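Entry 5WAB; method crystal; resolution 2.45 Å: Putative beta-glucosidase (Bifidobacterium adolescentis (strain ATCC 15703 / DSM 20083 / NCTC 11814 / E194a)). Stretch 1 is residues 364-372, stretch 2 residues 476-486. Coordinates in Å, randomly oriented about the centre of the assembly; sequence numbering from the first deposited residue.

Stretch 1 (364-372) DTLAARGVD
Stretch 2 (476-486) GGPALADVIFG

Two helices of one chain pack at an oblique angle. Stretch 1 ends a helix that begins earlier in the chain, then turns into a loop. Stretch 2 is helical from Gly476 to Ile484. The helix axes approach to 9.3 Å, with 64° between their N-to-C directions and a signed crossing angle of -64°. The backbones come nearest at Thr365 and Gly477, whose CA atoms lie 5.9 Å apart. Further on, Leu366 CA and Ala481 CA are 7.1 Å apart. The contact buries 339 Å², both sides summed.

Asp364 (chi1 m) makes no contact across the stretches, but its O accepts the helical bond from Ala368 N at 2.9 Å. Thr365 (phi/psi -70/-46, chi1 m) points toward stretch 2. Its OG1 lies 3.4 Å from Gly477 C and 3.5 Å from Pro478 N. That hydroxyl is hydrogen-bonded elsewhere in the structure. Glycine allows this close approach: an ideal CB on Gly477 would sit 2.8 Å from Thr365 OG1, a clash. Thr365 CG2 packs 3.7 Å from Ala481 CB.

Leu366 (chi1 m, chi2 t) leaves its backbone sideways, but its end comes nearer. Its CD2 lies 3.5 Å from Phe485 CE2 and 4.3 Å from Ala481 CB, apolar contacts that keep these groups from water. Ala367 and Ala368 do not touch stretch 2.

Arg369 has left the helix, at phi/psi -100/7. Its side chain is extended (chi1 m, chi2 t, chi3 t, chi4 -164°) and reaches Asp482 (chi1 m, chi2 -5°). Arg369 NH1 and NH2 each donate to Asp482 OD1 at 2.8 Å, with N-H...O angles of 143°. One carboxylate oxygen thus takes both bonds, near the guanidinium plane, and opposite charges make the pair a salt bridge. Ala481 CB lies over one guanidinium face, 3.3 Å from Arg369 NH1. Arg369 NH2 is also 3.5 Å from Pro478 O and 4.0 Å from Pro478 CB; the proline ring is C-gamma exo.

Gly370 turns the chain at phi/psi 79/-5. A CB here would jam against the carbonyl O of Arg369. Gly370 N bonds to Ala367 O at 3.2 Å, and Val371 N makes a weak bond to Leu366 O at 3.0 Å. Val371 (-70/112, chi1 t) points toward stretch 2 and sets CG1 4.2 Å from Phe485 CZ. Phe485 (-101/11, chi1 m, chi2 -84°) is the first residue past its helix to leave helical angles. Asp372 (-89/127) is out of reach, and its carboxylate is not modelled.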

ATOM      1  N   ASP A 364      -2.486  25.124  15.574  1.00 44.75           N
ATOM      2  CA  ASP A 364      -2.305  24.947  17.009  1.00 46.91           C
ATOM      3  C   ASP A 364      -0.908  24.444  17.343  1.00 45.38           C
ATOM      4  O   ASP A 364      -0.411  24.692  18.449  1.00 46.89           O
ATOM      5  CB  ASP A 364      -3.367  24.000  17.562  1.00 49.59           C
ATOM      6  CG  ASP A 364      -4.756  24.592  17.502  1.00 51.40           C
ATOM      7  OD1 ASP A 364      -4.864  25.831  17.399  1.00 52.07           O
ATOM      8  OD2 ASP A 364      -5.739  23.823  17.558  1.00 52.22           O
ATOM      9  N   THR A 365      -0.250  23.754  16.410  1.00 42.39           N
ATOM     10  CA  THR A 365       1.114  23.308  16.673  1.00 42.28           C
ATOM     11  C   THR A 365       2.069  24.492  16.694  1.00 42.46           C
ATOM     12  O   THR A 365       2.891  24.624  17.608  1.00 43.29           O
ATOM     13  CB  THR A 365       1.558  22.276  15.632  1.00 40.31           C
ATOM     14  OG1 THR A 365       0.716  21.119  15.703  1.00 39.66           O
ATOM     15  CG2 THR A 365       2.992  21.847  15.891  1.00 40.04           C
ATOM     16  N   LEU A 366       1.959  25.383  15.709  1.00 41.76           N
ATOM     17  CA  LEU A 366       2.808  26.569  15.707  1.00 42.68           C
ATOM     18  C   LEU A 366       2.493  27.472  16.891  1.00 46.43           C
ATOM     19  O   LEU A 366       3.400  28.068  17.482  1.00 51.20           O
ATOM     20  CB  LEU A 366       2.656  27.330  14.394  1.00 41.03           C
ATOM     21  CG  LEU A 366       3.146  26.586  13.152  1.00 38.46           C
ATOM     22  CD1 LEU A 366       3.230  27.541  11.978  1.00 36.70           C
ATOM     23  CD2 LEU A 366       4.482  25.900  13.406  1.00 38.67           C
ATOM     24  N   ALA A 367       1.211  27.595  17.244  1.00 46.64           N
ATOM     25  CA  ALA A 367       0.834  28.407  18.398  1.00 48.59           C
ATOM     26  C   ALA A 367       1.442  27.857  19.685  1.00 48.90           C
ATOM     27  O   ALA A 367       2.043  28.598  20.469  1.00 49.95           O
ATOM     28  CB  ALA A 367      -0.688  28.480  18.508  1.00 49.78           C
ATOM     29  N   ALA A 368       1.307  26.548  19.911  1.00 48.07           N
ATOM     30  CA  ALA A 368       1.856  25.937  21.115  1.00 49.12           C
ATOM     31  C   ALA A 368       3.380  25.960  21.144  1.00 49.15           C
ATOM     32  O   ALA A 368       3.969  25.739  22.207  1.00 51.28           O
ATOM     33  CB  ALA A 368       1.355  24.498  21.251  1.00 48.59           C
ATOM     34  N   ARG A 369       4.029  26.217  20.011  1.00 46.89           N
ATOM     35  CA  ARG A 369       5.481  26.260  19.936  1.00 46.80           C
ATOM     36  C   ARG A 369       6.035  27.680  19.955  1.00 46.18           C
ATOM     37  O   ARG A 369       7.243  27.864  19.774  1.00 44.47           O
ATOM     38  CB  ARG A 369       5.967  25.535  18.678  1.00 46.03           C
ATOM     39  CG  ARG A 369       5.742  24.037  18.695  1.00 45.85           C
ATOM     40  CD  ARG A 369       6.446  23.368  17.525  1.00 45.43           C
ATOM     41  NE  ARG A 369       6.264  21.919  17.535  1.00 46.28           N
ATOM     42  CZ  ARG A 369       7.000  21.065  16.830  1.00 45.80           C
ATOM     43  NH1 ARG A 369       7.982  21.508  16.055  1.00 44.77           N
ATOM     44  NH2 ARG A 369       6.757  19.762  16.904  1.00 45.67           N
ATOM     45  N   GLY A 370       5.189  28.685  20.168  1.00 48.30           N
ATOM     46  CA  GLY A 370       5.648  30.055  20.177  1.00 51.26           C
ATOM     47  C   GLY A 370       5.857  30.663  18.810  1.00 51.98           C
ATOM     48  O   GLY A 370       6.167  31.859  18.721  1.00 53.35           O
ATOM     49  N   VAL A 371       5.717  29.882  17.742  1.00 51.33           N
ATOM     50  CA  VAL A 371       5.867  30.391  16.383  1.00 52.04           C
ATOM     51  C   VAL A 371       4.680  31.299  16.081  1.00 52.54           C
ATOM     52  O   VAL A 371       3.541  30.837  15.979  1.00 52.52           O
ATOM     53  CB  VAL A 371       5.969  29.249  15.366  1.00 50.98           C
ATOM     54  CG1 VAL A 371       6.067  29.801  13.952  1.00 49.87           C
ATOM     55  CG2 VAL A 371       7.165  28.366  15.688  1.00 51.37           C
ATOM     56  N   ASP A 372       4.943  32.595  15.938  1.00 53.44           N
ATOM     57  CA  ASP A 372       3.893  33.557  15.644  1.00 53.89           C
ATOM     58  C   ASP A 372       3.725  33.670  14.133  1.00 51.48           C
ATOM     59  O   ASP A 372       4.699  33.894  13.403  1.00 51.43           O
ATOM     60  CB  ASP A 372       4.219  34.921  16.255  1.00 55.89           C
ATOM     61  N   GLY A 476      -0.210  14.622  12.367  1.00 32.75           N
ATOM     62  CA  GLY A 476       0.338  15.375  11.250  1.00 32.12           C
ATOM     63  C   GLY A 476       0.826  16.756  11.644  1.00 33.72           C
ATOM     64  O   GLY A 476       1.831  17.243  11.120  1.00 33.49           O
ATOM     65  N   GLY A 477       0.119  17.412  12.562  1.00 34.64           N
ATOM     66  CA  GLY A 477       0.481  18.740  13.003  1.00 34.80           C
ATOM     67  C   GLY A 477       1.922  18.861  13.456  1.00 35.46           C
ATOM     68  O   GLY A 477       2.731  19.575  12.851  1.00 35.06           O
ATOM     69  N   PRO A 478       2.273  18.162  14.540  1.00 36.52           N
ATOM     70  CA  PRO A 478       3.670  18.199  15.004  1.00 36.31           C
ATOM     71  C   PRO A 478       4.665  17.730  13.958  1.00 35.94           C
ATOM     72  O   PRO A 478       5.768  18.282  13.868  1.00 37.80           O
ATOM     73  CB  PRO A 478       3.653  17.273  16.227  1.00 36.22           C
ATOM     74  CG  PRO A 478       2.240  17.302  16.701  1.00 36.51           C
ATOM     75  CD  PRO A 478       1.405  17.408  15.461  1.00 36.27           C
ATOM     76  N   ALA A 479       4.301  16.727  13.156  1.00 34.14           N
ATOM     77  CA  ALA A 479       5.227  16.211  12.154  1.00 32.32           C
ATOM     78  C   ALA A 479       5.535  17.261  11.095  1.00 32.29           C
ATOM     79  O   ALA A 479       6.682  17.385  10.650  1.00 32.06           O
ATOM     80  CB  ALA A 479       4.647  14.954  11.513  1.00 31.25           C
ATOM     81  N   LEU A 480       4.520  18.016  10.673  1.00 32.50           N
ATOM     82  CA  LEU A 480       4.735  19.070   9.688  1.00 32.11           C
ATOM     83  C   LEU A 480       5.660  20.151  10.235  1.00 33.57           C
ATOM     84  O   LEU A 480       6.534  20.654   9.518  1.00 33.40           O
ATOM     85  CB  LEU A 480       3.391  19.669   9.271  1.00 32.24           C
ATOM     86  CG  LEU A 480       2.506  18.797   8.372  1.00 32.25           C
ATOM     87  CD1 LEU A 480       1.103  19.386   8.262  1.00 32.84           C
ATOM     88  CD2 LEU A 480       3.135  18.615   6.997  1.00 31.67           C
ATOM     89  N   ALA A 481       5.489  20.516  11.507  1.00 33.90           N
ATOM     90  CA  ALA A 481       6.351  21.529  12.103  1.00 34.11           C
ATOM     91  C   ALA A 481       7.801  21.069  12.138  1.00 36.37           C
ATOM     92  O   ALA A 481       8.717  21.851  11.849  1.00 32.62           O
ATOM     93  CB  ALA A 481       5.863  21.867  13.511  1.00 32.99           C
ATOM     94  N   ASP A 482       8.028  19.796  12.472  1.00 36.39           N
ATOM     95  CA  ASP A 482       9.390  19.274  12.564  1.00 38.15           C
ATOM     96  C   ASP A 482      10.082  19.254  11.205  1.00 37.30           C
ATOM     97  O   ASP A 482      11.286  19.523  11.113  1.00 38.82           O
ATOM     98  CB  ASP A 482       9.364  17.872  13.171  1.00 39.66           C
ATOM     99  CG  ASP A 482       8.996  17.879  14.638  1.00 42.39           C
ATOM    100  OD1 ASP A 482       8.847  18.979  15.213  1.00 44.18           O
ATOM    101  OD2 ASP A 482       8.845  16.781  15.215  1.00 42.93           O
ATOM    102  N   VAL A 483       9.347  18.945  10.141  1.00 35.32           N
ATOM    103  CA  VAL A 483       9.959  18.874   8.821  1.00 34.60           C
ATOM    104  C   VAL A 483      10.138  20.268   8.234  1.00 35.99           C
ATOM    105  O   VAL A 483      11.222  20.627   7.762  1.00 37.65           O
ATOM    106  CB  VAL A 483       9.123  17.975   7.892  1.00 31.64           C
ATOM    107  CG1 VAL A 483       9.626  18.085   6.462  1.00 30.95           C
ATOM    108  CG2 VAL A 483       9.167  16.527   8.371  1.00 30.21           C
ATOM    109  N   ILE A 484       9.077  21.075   8.272  1.00 36.05           N
ATOM    110  CA  ILE A 484       9.100  22.394   7.645  1.00 36.24           C
ATOM    111  C   ILE A 484      10.125  23.294   8.323  1.00 38.85           C
ATOM    112  O   ILE A 484      10.793  24.103   7.666  1.00 41.74           O
ATOM    113  CB  ILE A 484       7.687  23.008   7.674  1.00 35.75           C
ATOM    114  CG1 ILE A 484       6.755  22.222   6.749  1.00 35.26           C
ATOM    115  CG2 ILE A 484       7.720  24.485   7.311  1.00 36.53           C
ATOM    116  CD1 ILE A 484       5.300  22.631   6.845  1.00 30.29           C
ATOM    117  N   PHE A 485      10.290  23.151   9.635  1.00 38.93           N
ATOM    118  CA  PHE A 485      11.213  23.989  10.385  1.00 39.44           C
ATOM    119  C   PHE A 485      12.527  23.289  10.683  1.00 38.56           C
ATOM    120  O   PHE A 485      13.320  23.790  11.487  1.00 38.60           O
ATOM    121  CB  PHE A 485      10.553  24.483  11.669  1.00 40.76           C
ATOM    122  CG  PHE A 485       9.433  25.442  11.419  1.00 41.30           C
ATOM    123  CD1 PHE A 485       9.691  26.787  11.218  1.00 42.52           C
ATOM    124  CD2 PHE A 485       8.130  24.996  11.340  1.00 40.77           C
ATOM    125  CE1 PHE A 485       8.666  27.673  10.969  1.00 42.58           C
ATOM    126  CE2 PHE A 485       7.100  25.875  11.089  1.00 40.98           C
ATOM    127  CZ  PHE A 485       7.367  27.218  10.905  1.00 41.83           C
ATOM    128  N   GLY A 486      12.769  22.138  10.064  1.00 37.54           N
ATOM    129  CA  GLY A 486      14.093  21.563  10.052  1.00 37.45           C
ATOM    130  C   GLY A 486      14.484  20.785  11.280  1.00 37.53           C
ATOM    131  O   GLY A 486      15.664  20.452  11.426  1.00 37.11           O
TER